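Local coordinates for protein glutathione S-transferase (Legionella pneumophila subsp. pneumophila str. Philadelphia 1, PDB 3NIV) that probably isomerises maleylacetoacetate in a glutathione-dependent reaction, as a zeta-class member of the glutathione S-transferase superfamily, at residues Gln129-Tyr134 against His179-Asp184; Ser162-Ala167 against Leu199-Phe204; Pro57-Asn62 against Asp74-Ile79; Gln68-Ile73 against Ser98-Val103. One frame throughout, in Å; residues are numbered along the deposited sequence.

Contact 1 (Gln129-Tyr134 against His179-Asp184)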
loop_
_atom_site.group_PDB
_atom_site.type_symbol
_atom_site.label_atom_id
_atom_site.label_comp_id
_atom_site.label_asym_id
_atom_site.label_seq_id
_atom_site.Cartn_x
_atom_site.Cartn_y
_atom_site.Cartn_z
ATOM N N GLN A 129 6.090 -21.759 14.174
ATOM C CA GLN A 129 5.055 -21.481 13.194
ATOM C C GLN A 129 5.011 -19.999 12.830
ATOM O O GLN A 129 5.013 -19.642 11.654
ATOM C CB GLN A 129 3.703 -21.967 13.698
ATOM C CG GLN A 129 3.710 -23.445 14.067
ATOM C CD GLN A 129 2.351 -23.955 14.530
ATOM O OE1 GLN A 129 1.664 -23.307 15.316
ATOM N NE2 GLN A 129 1.963 -25.126 14.043
ATOM N N VAL A 130 4.987 -19.128 13.829
ATOM C CA VAL A 130 5.012 -17.709 13.528
ATOM C C VAL A 130 6.257 -17.351 12.712
ATOM O O VAL A 130 6.189 -16.530 11.795
ATOM C CB VAL A 130 4.910 -16.845 14.794
ATOM C CG1 VAL A 130 5.033 -15.365 14.440
ATOM C CG2 VAL A 130 3.592 -17.109 15.499
ATOM N N LEU A 131 7.386 -17.979 13.029
ATOM C CA LEU A 131 8.624 -17.719 12.304
ATOM C C LEU A 131 8.589 -18.199 10.859
ATOM O O LEU A 131 9.126 -17.547 9.960
ATOM C CB LEU A 131 9.808 -18.371 13.012
ATOM C CG LEU A 131 10.578 -17.440 13.937
ATOM C CD1 LEU A 131 11.200 -16.294 13.125
ATOM C CD2 LEU A 131 9.652 -16.921 15.043
ATOM N N GLU A 132 7.977 -19.353 10.637
ATOM C CA GLU A 132 7.888 -19.894 9.290
ATOM C C GLU A 132 7.001 -19.016 8.397
ATOM O O GLU A 132 7.352 -18.712 7.257
ATOM C CB GLU A 132 7.358 -21.323 9.337
ATOM C CG GLU A 132 7.477 -22.048 8.021
ATOM C CD GLU A 132 7.425 -23.551 8.189
ATOM O OE1 GLU A 132 6.932 -24.217 7.253
ATOM O OE2 GLU A 132 7.873 -24.057 9.251
ATOM N N TRP A 133 5.854 -18.612 8.936
ATOM C CA TRP A 133 4.977 -17.647 8.297
ATOM C C TRP A 133 5.763 -16.383 7.977
ATOM O O TRP A 133 5.849 -15.948 6.817
ATOM C CB TRP A 133 3.811 -17.330 9.247
ATOM C CG TRP A 133 2.899 -16.177 8.877
ATOM C CD1 TRP A 133 3.066 -14.862 9.194
ATOM C CD2 TRP A 133 1.644 -16.261 8.180
ATOM N NE1 TRP A 133 2.006 -14.116 8.719
ATOM C CE2 TRP A 133 1.119 -14.956 8.100
ATOM C CE3 TRP A 133 0.916 -17.316 7.618
ATOM C CZ2 TRP A 133 -0.095 -14.673 7.472
ATOM C CZ3 TRP A 133 -0.290 -17.036 6.993
ATOM C CH2 TRP A 133 -0.782 -15.720 6.923
ATOM N N TYR A 134 6.339 -15.807 9.022
ATOM C CA TYR A 134 7.019 -14.528 8.930
ATOM C C TYR A 134 8.135 -14.563 7.889
ATOM O O TYR A 134 8.307 -13.622 7.107
ATOM C CB TYR A 134 7.573 -14.153 10.295
ATOM C CG TYR A 134 7.929 -12.703 10.423
ATOM C CD1 TYR A 134 8.954 -12.152 9.669
ATOM C CD2 TYR A 134 7.257 -11.887 11.312
ATOM C CE1 TYR A 134 9.288 -10.819 9.787
ATOM C CE2 TYR A 134 7.590 -10.555 11.444
ATOM C CZ TYR A 134 8.602 -10.023 10.674
ATOM O OH TYR A 134 8.927 -8.695 10.790
ATOM N N HIS A 179 16.306 -9.098 9.983
ATOM C CA HIS A 179 17.384 -9.499 10.872
ATOM C C HIS A 179 16.811 -9.764 12.254
ATOM O O HIS A 179 17.108 -10.774 12.882
ATOM C CB HIS A 179 18.477 -8.425 10.931
ATOM C CG HIS A 179 19.203 -8.231 9.635
ATOM N ND1 HIS A 179 19.888 -9.251 9.005
ATOM C CD2 HIS A 179 19.359 -7.137 8.853
ATOM C CE1 HIS A 179 20.431 -8.792 7.891
ATOM N NE2 HIS A 179 20.119 -7.514 7.773
ATOM N N ARG A 180 15.970 -8.846 12.707
ATOM C CA ARG A 180 15.241 -8.999 13.956
ATOM C C ARG A 180 14.541 -10.358 14.088
ATOM O O ARG A 180 14.423 -10.896 15.185
ATOM C CB ARG A 180 14.214 -7.875 14.091
ATOM C CG ARG A 180 13.313 -8.026 15.287
ATOM C CD ARG A 180 12.429 -6.810 15.474
ATOM N NE ARG A 180 11.849 -6.777 16.812
ATOM C CZ ARG A 180 10.662 -6.255 17.102
ATOM N NH1 ARG A 180 9.911 -5.727 16.141
ATOM N NH2 ARG A 180 10.225 -6.272 18.355
ATOM N N PHE A 181 14.063 -10.907 12.980
ATOM C CA PHE A 181 13.430 -12.218 13.011
ATOM C C PHE A 181 14.379 -13.236 12.432
ATOM O O PHE A 181 13.983 -14.342 12.043
ATOM C CB PHE A 181 12.102 -12.196 12.261
ATOM C CG PHE A 181 11.001 -11.556 13.044
ATOM C CD1 PHE A 181 10.927 -10.174 13.157
ATOM C CD2 PHE A 181 10.062 -12.335 13.704
ATOM C CE1 PHE A 181 9.916 -9.568 13.905
ATOM C CE2 PHE A 181 9.048 -11.744 14.457
ATOM C CZ PHE A 181 8.975 -10.354 14.559
ATOM N N HIS A 182 15.646 -12.828 12.406
ATOM C CA HIS A 182 16.774 -13.627 11.928
ATOM C C HIS A 182 16.517 -14.427 10.652
ATOM O O HIS A 182 16.798 -15.618 10.570
ATOM C CB HIS A 182 17.377 -14.491 13.043
ATOM C CG HIS A 182 16.364 -15.104 13.951
ATOM N ND1 HIS A 182 15.850 -16.366 13.746
ATOM C CD2 HIS A 182 15.769 -14.630 15.072
ATOM C CE1 HIS A 182 14.979 -16.643 14.701
ATOM N NE2 HIS A 182 14.912 -15.606 15.519
ATOM N N PHE A 183 15.986 -13.739 9.655
ATOM C CA PHE A 183 15.877 -14.288 8.326
ATOM C C PHE A 183 17.239 -14.096 7.670
ATOM O O PHE A 183 17.886 -13.073 7.869
ATOM C CB PHE A 183 14.782 -13.531 7.572
ATOM C CG PHE A 183 14.636 -13.926 6.132
ATOM C CD1 PHE A 183 13.953 -15.084 5.778
ATOM C CD2 PHE A 183 15.147 -13.118 5.127
ATOM C CE1 PHE A 183 13.791 -15.434 4.440
ATOM C CE2 PHE A 183 14.991 -13.466 3.789
ATOM C CZ PHE A 183 14.316 -14.628 3.447
ATOM N N ASP A 184 17.682 -15.074 6.892
ATOM C CA ASP A 184 19.008 -15.003 6.294
ATOM C C ASP A 184 18.975 -14.313 4.948
ATOM O O ASP A 184 18.330 -14.789 4.028
ATOM C CB ASP A 184 19.612 -16.400 6.133
ATOM C CG ASP A 184 21.003 -16.364 5.515
ATOM O OD1 ASP A 184 21.771 -15.428 5.831
ATOM O OD2 ASP A 184 21.327 -17.264 4.709
#
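A Schellman motif closes helix 166-180, and Phe181, the first residue there to leave helical geometry, lays its ring against Tyr134 of the neighbouring helix 127-149. The two rings form a face-to-face stack with centroids 3.7 Å apart and planes inclined by 14°. Each ring covers the centre of the other: CG of Phe181 stands 3.6 Å above the Tyr134 plane, and CE2 of Tyr134 stands 3.3 Å above the Phe181 plane. The Tyr134 OH also touches the Phe181 ring, 3.4 Å from CE1, while the CB of Phe181 adds a CH-pi contact over the same tyrosine ring. The tyrosine reaches across because its CG stands opposite the backbone N (chi1 -163°), and the two side chains meet at roughly a right angle although their rings are nearly parallel. Leu131, one turn earlier, fills the flank: its CD1 lies near the plane of the Phe181 ring at the edge, 4.2 Å from CD2, and also 3.6 Å from the Phe181 O. The same methyl touches CE1 of His182, the positive-phi residue of the motif, at 4.1 Å. That carbonyl of Phe181 accepts a hydrogen bond from His135 NE2, a second tie to helix 127-149. The stack thus ties the end of helix 166-180 to helix 127-149, whose Trp133 packs on helix 113-123 and on Arg118 of the second subunit.

Contact 2 (Ser162-Ala167 against Leu199-Phe204)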
loop_
_atom_site.group_PDB
_atom_site.type_symbol
_atom_site.label_atom_id
_atom_site.label_comp_id
_atom_site.label_asym_id
_atom_site.label_seq_id
_atom_site.Cartn_x
_atom_site.Cartn_y
_atom_site.Cartn_z
ATOM N N SER A 162 21.540 7.665 -8.496
ATOM C CA SER A 162 22.659 8.181 -7.715
ATOM C C SER A 162 22.156 8.932 -6.487
ATOM O O SER A 162 22.930 9.560 -5.762
ATOM C CB SER A 162 23.517 9.110 -8.581
ATOM O OG SER A 162 23.697 8.572 -9.884
ATOM N N GLU A 163 20.848 8.887 -6.272
ATOM C CA GLU A 163 20.283 9.393 -5.030
ATOM C C GLU A 163 19.353 8.384 -4.371
ATOM O O GLU A 163 18.730 7.548 -5.031
ATOM C CB GLU A 163 19.581 10.745 -5.228
ATOM C CG GLU A 163 20.448 11.953 -4.839
ATOM C CD GLU A 163 20.818 11.984 -3.344
ATOM O OE1 GLU A 163 21.163 10.924 -2.762
ATOM O OE2 GLU A 163 20.775 13.085 -2.750
ATOM N N VAL A 164 19.289 8.461 -3.053
ATOM C CA VAL A 164 18.396 7.623 -2.276
ATOM C C VAL A 164 16.948 8.051 -2.525
ATOM O O VAL A 164 16.665 9.241 -2.696
ATOM C CB VAL A 164 18.754 7.730 -0.798
ATOM C CG1 VAL A 164 17.758 6.975 0.049
ATOM C CG2 VAL A 164 20.139 7.179 -0.581
ATOM N N GLY A 165 16.032 7.088 -2.561
ATOM C CA GLY A 165 14.649 7.415 -2.850
ATOM C C GLY A 165 13.624 6.670 -2.023
ATOM O O GLY A 165 13.964 6.004 -1.031
ATOM N N LEU A 166 12.365 6.783 -2.448
ATOM C CA LEU A 166 11.234 6.157 -1.776
ATOM C C LEU A 166 11.422 4.663 -1.569
ATOM O O LEU A 166 11.114 4.148 -0.511
ATOM C CB LEU A 166 9.936 6.397 -2.565
ATOM C CG LEU A 166 8.671 5.760 -1.975
ATOM C CD1 LEU A 166 8.386 6.311 -0.578
ATOM C CD2 LEU A 166 7.451 5.946 -2.902
ATOM N N ALA A 167 11.903 3.965 -2.586
ATOM C CA ALA A 167 12.164 2.541 -2.455
ATOM C C ALA A 167 13.188 2.252 -1.354
ATOM O O ALA A 167 13.043 1.281 -0.606
ATOM C CB ALA A 167 12.642 1.965 -3.774
ATOM N N LEU A 199 22.696 2.634 5.548
ATOM C CA LEU A 199 22.843 2.663 6.999
ATOM C C LEU A 199 23.961 3.578 7.501
ATOM O O LEU A 199 24.102 3.796 8.705
ATOM C CB LEU A 199 22.975 1.248 7.550
ATOM C CG LEU A 199 21.581 0.622 7.575
ATOM C CD1 LEU A 199 21.570 -0.802 8.122
ATOM C CD2 LEU A 199 20.640 1.527 8.364
ATOM N N THR A 200 24.731 4.137 6.575
ATOM C CA THR A 200 25.816 5.044 6.933
ATOM C C THR A 200 25.408 6.521 6.859
ATOM O O THR A 200 26.155 7.403 7.290
ATOM C CB THR A 200 27.028 4.836 6.025
ATOM O OG1 THR A 200 26.739 5.364 4.731
ATOM C CG2 THR A 200 27.354 3.356 5.899
ATOM N N LEU A 201 24.230 6.794 6.307
ATOM C CA LEU A 201 23.717 8.156 6.278
ATOM C C LEU A 201 23.027 8.489 7.603
ATOM O O LEU A 201 22.315 7.656 8.166
ATOM C CB LEU A 201 22.736 8.324 5.120
ATOM C CG LEU A 201 23.091 7.617 3.807
ATOM C CD1 LEU A 201 21.894 7.580 2.847
ATOM C CD2 LEU A 201 24.294 8.256 3.143
ATOM N N PRO A 202 23.267 9.704 8.121
ATOM C CA PRO A 202 22.603 10.218 9.319
ATOM C C PRO A 202 21.087 10.129 9.206
ATOM O O PRO A 202 20.415 9.734 10.170
ATOM C CB PRO A 202 23.020 11.690 9.336
ATOM C CG PRO A 202 24.320 11.710 8.666
ATOM C CD PRO A 202 24.317 10.616 7.642
ATOM N N ALA A 203 20.550 10.500 8.046
ATOM C CA ALA A 203 19.106 10.478 7.837
ATOM C C ALA A 203 18.532 9.096 8.136
ATOM O O ALA A 203 17.479 8.977 8.773
ATOM C CB ALA A 203 18.748 10.922 6.416
ATOM N N PHE A 204 19.224 8.052 7.693
ATOM C CA PHE A 204 18.798 6.691 8.021
ATOM C C PHE A 204 19.150 6.338 9.458
ATOM O O PHE A 204 18.294 5.905 10.234
ATOM C CB PHE A 204 19.411 5.675 7.062
ATOM C CG PHE A 204 18.747 5.639 5.715
ATOM C CD1 PHE A 204 19.049 6.585 4.755
ATOM C CD2 PHE A 204 17.809 4.667 5.416
ATOM C CE1 PHE A 204 18.431 6.557 3.514
ATOM C CE2 PHE A 204 17.185 4.632 4.177
ATOM C CZ PHE A 204 17.498 5.575 3.229
#
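Val164 turns its two methyls to different partners: with chi1 at 174°, CG1 stands opposite the backbone N and reaches Phe204, while CG2 stands opposite the carbonyl carbon and reaches Leu201. CG1 meets the phenylalanine ring in its plane, at the edge, 3.5 Å from CZ and 3.6 Å from CE1. The valine and phenylalanine side chains come from opposite directions, and the methyl abuts the far end of the ring without covering a face. CG2 lies 3.9 Å from CD1 of Leu201, whose side chain slides past the valine. Both segments lead into helices: Leu201 is the N-cap of helix 202-205, and Gly165 that of helix 166-180, where the Gly165 N bonds to Asp168 OD1 in the manner of one half of a capping box. Val164 N donates to OE1 of Glu163 at 3.1 Å, coming from above the carboxylate plane, 43° out of it. Leu23 of helix 12-23 also touches Val164, and Ile19 touches Phe204, which joins this part of the C-terminal domain to helix 12-23 of the thioredoxin-like domain. Across the two segments the contact is wholly apolar, with no hydrogen bond, so it rests on methyl-to-ring-edge and methyl-to-methyl packing rather than on a directional bond.

Contact 3 (Pro57-Asn62 against Asp74-Ile79)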
loop_
_atom_site.group_PDB
_atom_site.type_symbol
_atom_site.label_atom_id
_atom_site.label_comp_id
_atom_site.label_asym_id
_atom_site.label_seq_id
_atom_site.Cartn_x
_atom_site.Cartn_y
_atom_site.Cartn_z
ATOM N N PRO A 57 2.059 5.576 12.025
ATOM C CA PRO A 57 2.354 6.991 12.241
ATOM C C PRO A 57 1.155 7.848 11.877
ATOM O O PRO A 57 0.281 7.426 11.128
ATOM C CB PRO A 57 3.503 7.254 11.261
ATOM C CG PRO A 57 3.329 6.206 10.207
ATOM C CD PRO A 57 2.923 4.995 10.988
ATOM N N SER A 58 1.104 9.040 12.438
ATOM C CA SER A 58 0.126 10.019 12.020
ATOM C C SER A 58 0.742 11.394 12.170
ATOM O O SER A 58 1.517 11.653 13.091
ATOM C CB SER A 58 -1.161 9.907 12.832
ATOM O OG SER A 58 -0.958 10.317 14.172
ATOM N N LEU A 59 0.408 12.267 11.237
ATOM C CA LEU A 59 0.968 13.597 11.192
ATOM C C LEU A 59 -0.110 14.601 11.584
ATOM O O LEU A 59 -1.232 14.538 11.088
ATOM C CB LEU A 59 1.445 13.859 9.774
ATOM C CG LEU A 59 2.606 14.801 9.529
ATOM C CD1 LEU A 59 3.786 14.424 10.406
ATOM C CD2 LEU A 59 2.963 14.716 8.052
ATOM N N ASP A 60 0.213 15.505 12.501
ATOM C CA ASP A 60 -0.705 16.586 12.802
ATOM C C ASP A 60 -0.232 17.864 12.149
ATOM O O ASP A 60 0.867 18.339 12.422
ATOM C CB ASP A 60 -0.871 16.808 14.298
ATOM C CG ASP A 60 -1.702 18.045 14.602
ATOM O OD1 ASP A 60 -2.891 17.902 14.968
ATOM O OD2 ASP A 60 -1.171 19.168 14.437
ATOM N N ILE A 61 -1.088 18.409 11.291
ATOM C CA ILE A 61 -0.807 19.614 10.524
ATOM C C ILE A 61 -1.775 20.708 10.954
ATOM O O ILE A 61 -2.879 20.824 10.419
ATOM C CB ILE A 61 -0.991 19.351 9.027
ATOM C CG1 ILE A 61 -0.240 18.083 8.620
ATOM C CG2 ILE A 61 -0.497 20.527 8.226
ATOM C CD1 ILE A 61 -0.782 17.422 7.368
ATOM N N ASN A 62 -1.357 21.501 11.934
ATOM C CA ASN A 62 -2.203 22.546 12.482
ATOM C C ASN A 62 -3.606 22.029 12.786
ATOM O O ASN A 62 -4.602 22.591 12.325
ATOM C CB ASN A 62 -2.268 23.733 11.527
ATOM C CG ASN A 62 -0.895 24.288 11.191
ATOM O OD1 ASN A 62 0.057 24.151 11.967
ATOM N ND2 ASN A 62 -0.784 24.919 10.028
ATOM N N ASP A 74 3.917 11.012 0.703
ATOM C CA ASP A 74 3.515 11.694 -0.521
ATOM C C ASP A 74 3.106 13.143 -0.256
ATOM O O ASP A 74 3.358 14.031 -1.073
ATOM C CB ASP A 74 2.389 10.923 -1.218
ATOM C CG ASP A 74 2.908 9.766 -2.074
ATOM O OD1 ASP A 74 4.132 9.698 -2.339
ATOM O OD2 ASP A 74 2.087 8.925 -2.500
ATOM N N TYR A 75 2.488 13.375 0.898
ATOM C CA TYR A 75 2.159 14.728 1.343
ATOM C C TYR A 75 3.437 15.551 1.502
ATOM O O TYR A 75 3.575 16.623 0.919
ATOM C CB TYR A 75 1.363 14.693 2.659
ATOM C CG TYR A 75 1.048 16.061 3.236
ATOM C CD1 TYR A 75 -0.081 16.765 2.833
ATOM C CD2 TYR A 75 1.873 16.641 4.192
ATOM C CE1 TYR A 75 -0.369 18.019 3.361
ATOM C CE2 TYR A 75 1.592 17.891 4.721
ATOM C CZ TYR A 75 0.472 18.572 4.302
ATOM O OH TYR A 75 0.194 19.813 4.826
ATOM N N LEU A 76 4.377 15.041 2.286
ATOM C CA LEU A 76 5.645 15.724 2.467
ATOM C C LEU A 76 6.241 16.034 1.107
ATOM O O LEU A 76 6.574 17.176 0.810
ATOM C CB LEU A 76 6.607 14.868 3.289
ATOM C CG LEU A 76 6.070 14.501 4.675
ATOM C CD1 LEU A 76 6.998 13.543 5.396
ATOM C CD2 LEU A 76 5.822 15.753 5.514
ATOM N N GLU A 77 6.348 15.006 0.279
ATOM C CA GLU A 77 6.870 15.131 -1.073
ATOM C C GLU A 77 6.195 16.258 -1.869
ATOM O O GLU A 77 6.825 16.899 -2.706
ATOM C CB GLU A 77 6.687 13.801 -1.802
ATOM C CG GLU A 77 7.420 13.697 -3.120
ATOM C CD GLU A 77 8.933 13.531 -2.962
ATOM O OE1 GLU A 77 9.545 14.207 -2.104
ATOM O OE2 GLU A 77 9.510 12.730 -3.729
ATOM N N GLU A 78 4.919 16.502 -1.596
ATOM C CA GLU A 78 4.158 17.502 -2.337
ATOM C C GLU A 78 4.389 18.924 -1.819
ATOM O O GLU A 78 4.598 19.849 -2.604
ATOM C CB GLU A 78 2.664 17.136 -2.350
ATOM C CG GLU A 78 1.731 18.284 -2.698
ATOM C CD GLU A 78 0.763 17.917 -3.811
ATOM O OE1 GLU A 78 0.939 16.830 -4.397
ATOM O OE2 GLU A 78 -0.151 18.714 -4.115
ATOM N N ILE A 79 4.371 19.094 -0.500
ATOM C CA ILE A 79 4.593 20.410 0.088
ATOM C C ILE A 79 6.085 20.757 0.164
ATOM O O ILE A 79 6.456 21.933 0.211
ATOM C CB ILE A 79 3.955 20.536 1.478
ATOM C CG1 ILE A 79 4.642 19.607 2.478
ATOM C CG2 ILE A 79 2.473 20.203 1.418
ATOM C CD1 ILE A 79 4.178 19.808 3.901
#
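In the thioredoxin-like domain, helix 69-79 packs against the mixed sheet, with Leu59 and Ile61 of strand 58-61 facing Tyr75 and Leu76 of the helix. The helix follows the hairpin of strands 58-61 and 64-67 in sequence. Segment axes approach to 11.8 Å and run at 38° to each other, a spacing bridged by the side chains. Ile61 carries the contact: its CD1 sits over one face of the Tyr75 ring, 3.5 Å from CZ and 3.9 Å from the centroid, in a CH-pi arrangement. With CG1 of Ile61 beside its backbone N (chi1 -49°) and the chain extended beyond it (chi2 156°), CD1 reaches over the ring, while the other branch, CG2, lies beside the phenol, 3.5 Å from the Tyr75 OH. Two residues earlier on the strand, Leu59 points to the same side; its CD2 meets CD2 of Leu76 at 4.0 Å and approaches CD2 of Tyr75 more loosely and obliquely. Leu76 is in turn touched by Leu21 of helix 12-23. The second subunit also reaches this place, where its Phe91 packs on Ile61 and its Ala94 on Tyr75, so the buried tyrosine belongs to both the sheet-helix layer and the dimer interface. The Tyr75 ring is sandwiched: Ile79 CG2, one helical turn on, stands 3.9 Å above the face opposite Ile61 CD1, offset toward the rim.

Contact 4 (Gln68-Ile73 against Ser98-Val103)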
loop_
_atom_site.group_PDB
_atom_site.type_symbol
_atom_site.label_atom_id
_atom_site.label_comp_id
_atom_site.label_asym_id
_atom_site.label_seq_id
_atom_site.Cartn_x
_atom_site.Cartn_y
_atom_site.Cartn_z
ATOM N N GLN A 68 -1.375 6.820 7.566
ATOM C CA GLN A 68 -0.848 5.995 6.486
ATOM C C GLN A 68 0.495 6.511 5.997
ATOM O O GLN A 68 0.577 7.542 5.328
ATOM C CB GLN A 68 -1.840 5.858 5.332
ATOM C CG GLN A 68 -3.100 5.085 5.685
ATOM C CD GLN A 68 -2.840 3.608 5.965
ATOM O OE1 GLN A 68 -1.882 3.025 5.462
ATOM N NE2 GLN A 68 -3.706 2.996 6.760
ATOM N N SER A 69 1.543 5.769 6.329
ATOM C CA SER A 69 2.916 6.177 6.051
ATOM C C SER A 69 3.174 6.554 4.594
ATOM O O SER A 69 3.835 7.558 4.329
ATOM C CB SER A 69 3.909 5.106 6.535
ATOM O OG SER A 69 3.657 3.843 5.939
HETATM N N MSE A 70 2.661 5.770 3.651
HETATM C CA MSE A 70 2.826 6.110 2.234
HETATM C C MSE A 70 2.109 7.417 1.879
HETATM O O MSE A 70 2.637 8.243 1.138
HETATM C CB MSE A 70 2.352 4.973 1.333
HETATM C CG MSE A 70 3.006 3.650 1.652
HETATM SE SE MSE A 70 4.968 3.766 1.681
HETATM C CE MSE A 70 5.287 3.829 -0.252
ATOM N N ALA A 71 0.916 7.602 2.437
ATOM C CA ALA A 71 0.169 8.837 2.255
ATOM C C ALA A 71 0.888 10.009 2.890
ATOM O O ALA A 71 0.969 11.077 2.307
ATOM C CB ALA A 71 -1.243 8.711 2.826
ATOM N N ILE A 72 1.395 9.806 4.100
ATOM C CA ILE A 72 2.152 10.838 4.807
ATOM C C ILE A 72 3.356 11.290 3.986
ATOM O O ILE A 72 3.641 12.487 3.853
ATOM C CB ILE A 72 2.634 10.325 6.176
ATOM C CG1 ILE A 72 1.460 10.323 7.170
ATOM C CG2 ILE A 72 3.834 11.145 6.664
ATOM C CD1 ILE A 72 1.753 9.694 8.512
ATOM N N ILE A 73 4.050 10.321 3.414
ATOM C CA ILE A 73 5.268 10.617 2.682
ATOM C C ILE A 73 4.968 11.411 1.410
ATOM O O ILE A 73 5.662 12.380 1.093
ATOM C CB ILE A 73 6.057 9.320 2.394
ATOM C CG1 ILE A 73 6.740 8.840 3.684
ATOM C CG2 ILE A 73 7.058 9.542 1.291
ATOM C CD1 ILE A 73 7.143 7.386 3.677
ATOM N N SER A 98 6.165 1.241 -7.167
ATOM C CA SER A 98 5.649 -0.106 -7.082
ATOM C C SER A 98 6.596 -1.004 -6.273
ATOM O O SER A 98 6.192 -2.035 -5.720
ATOM C CB SER A 98 5.418 -0.679 -8.470
ATOM O OG SER A 98 6.617 -1.114 -9.056
HETATM N N MSE A 99 7.858 -0.615 -6.202
HETATM C CA MSE A 99 8.807 -1.403 -5.435
HETATM C C MSE A 99 8.622 -1.120 -3.960
HETATM O O MSE A 99 8.688 -2.016 -3.141
HETATM C CB MSE A 99 10.228 -1.109 -5.890
HETATM C CG MSE A 99 10.504 -1.696 -7.255
HETATM SE SE MSE A 99 12.168 -1.056 -8.010
HETATM C CE MSE A 99 13.409 -1.817 -6.675
ATOM N N ALA A 100 8.367 0.139 -3.638
ATOM C CA ALA A 100 8.007 0.511 -2.288
ATOM C C ALA A 100 6.700 -0.178 -1.874
ATOM O O ALA A 100 6.518 -0.516 -0.714
ATOM C CB ALA A 100 7.881 2.007 -2.181
ATOM N N LEU A 101 5.803 -0.402 -2.828
ATOM C CA LEU A 101 4.538 -1.075 -2.538
ATOM C C LEU A 101 4.731 -2.564 -2.273
ATOM O O LEU A 101 4.034 -3.164 -1.449
ATOM C CB LEU A 101 3.549 -0.872 -3.686
ATOM C CG LEU A 101 3.174 0.599 -3.919
ATOM C CD1 LEU A 101 2.232 0.790 -5.128
ATOM C CD2 LEU A 101 2.589 1.210 -2.651
ATOM N N ILE A 102 5.679 -3.165 -2.981
ATOM C CA ILE A 102 6.009 -4.557 -2.730
ATOM C C ILE A 102 6.272 -4.772 -1.235
ATOM O O ILE A 102 5.899 -5.788 -0.667
ATOM C CB ILE A 102 7.240 -4.968 -3.508
ATOM C CG1 ILE A 102 6.894 -5.112 -4.990
ATOM C CG2 ILE A 102 7.843 -6.258 -2.914
ATOM C CD1 ILE A 102 8.031 -5.662 -5.846
ATOM N N VAL A 103 6.911 -3.796 -0.606
ATOM C CA VAL A 103 7.257 -3.901 0.801
ATOM C C VAL A 103 6.052 -3.547 1.633
ATOM O O VAL A 103 5.661 -4.280 2.523
ATOM C CB VAL A 103 8.380 -2.912 1.169
ATOM C CG1 VAL A 103 8.436 -2.699 2.672
ATOM C CG2 VAL A 103 9.722 -3.373 0.599
#
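Helices 69-79 and 90-106 come closest within these segments at Met70 and Leu101, whose CA atoms are 8.8 Å apart, too wide for backbone contact, and the long side chain of Met70 spans the gap. Met70, present as selenomethionine, is bent at both later torsions (chi2 -53°, chi3 -76°), and this carries its terminal methyl to the second helix. There CE rests 3.7 Å from CB of Ala100, and CD2 of Leu101 lies further off at 4.5 Å. The small alanine lets the methyl come close to the helix surface, while Leu101 flanks it with CD2. Cys170 of helix 166-180 touches both Met70 and Ala100, and Leu101 also packs on Met70 of the second subunit, so this spot joins the two domains beside the dimer interface. Gln68, the N-cap of helix 69-79, donates through NE2 to Asp106 OD2 of the second subunit. In GST relatives the start of this helix helps hold the gamma-glutamyl end of glutathione, and the Gln-Ser sequence here is consistent with that. All three touching residues are buried without a polar bond across the segments, so the domain junction here rests on dispersion contacts of the selenomethionine's terminal methyl with an alanine and a leucine methyl.

In the fold
Contacts 3 and 4 share helix 69-79: its sheet side packs on strand 58-61 and its start meets helix 90-106, with Leu59 CD2 lying 3.9 Å from Ile72 CG2 between them. Contact 4 also touches contact 2, through Leu166 CD1 at 4.0 Å from Met70 CE, so apolar packing runs from the thioredoxin-like sheet into the C-terminal helices. Contact 1 lies at the other end of helix 166-180 from contact 2, with centres about 25 Å apart, and about 32 Å from the centre of contact 3. Contacts 1, 3 and 4 reach the second subunit. By family analogy, glutathione would probably bind near cis Pro57 and Ser69, at the beginnings of segments 57-62 and 68-73.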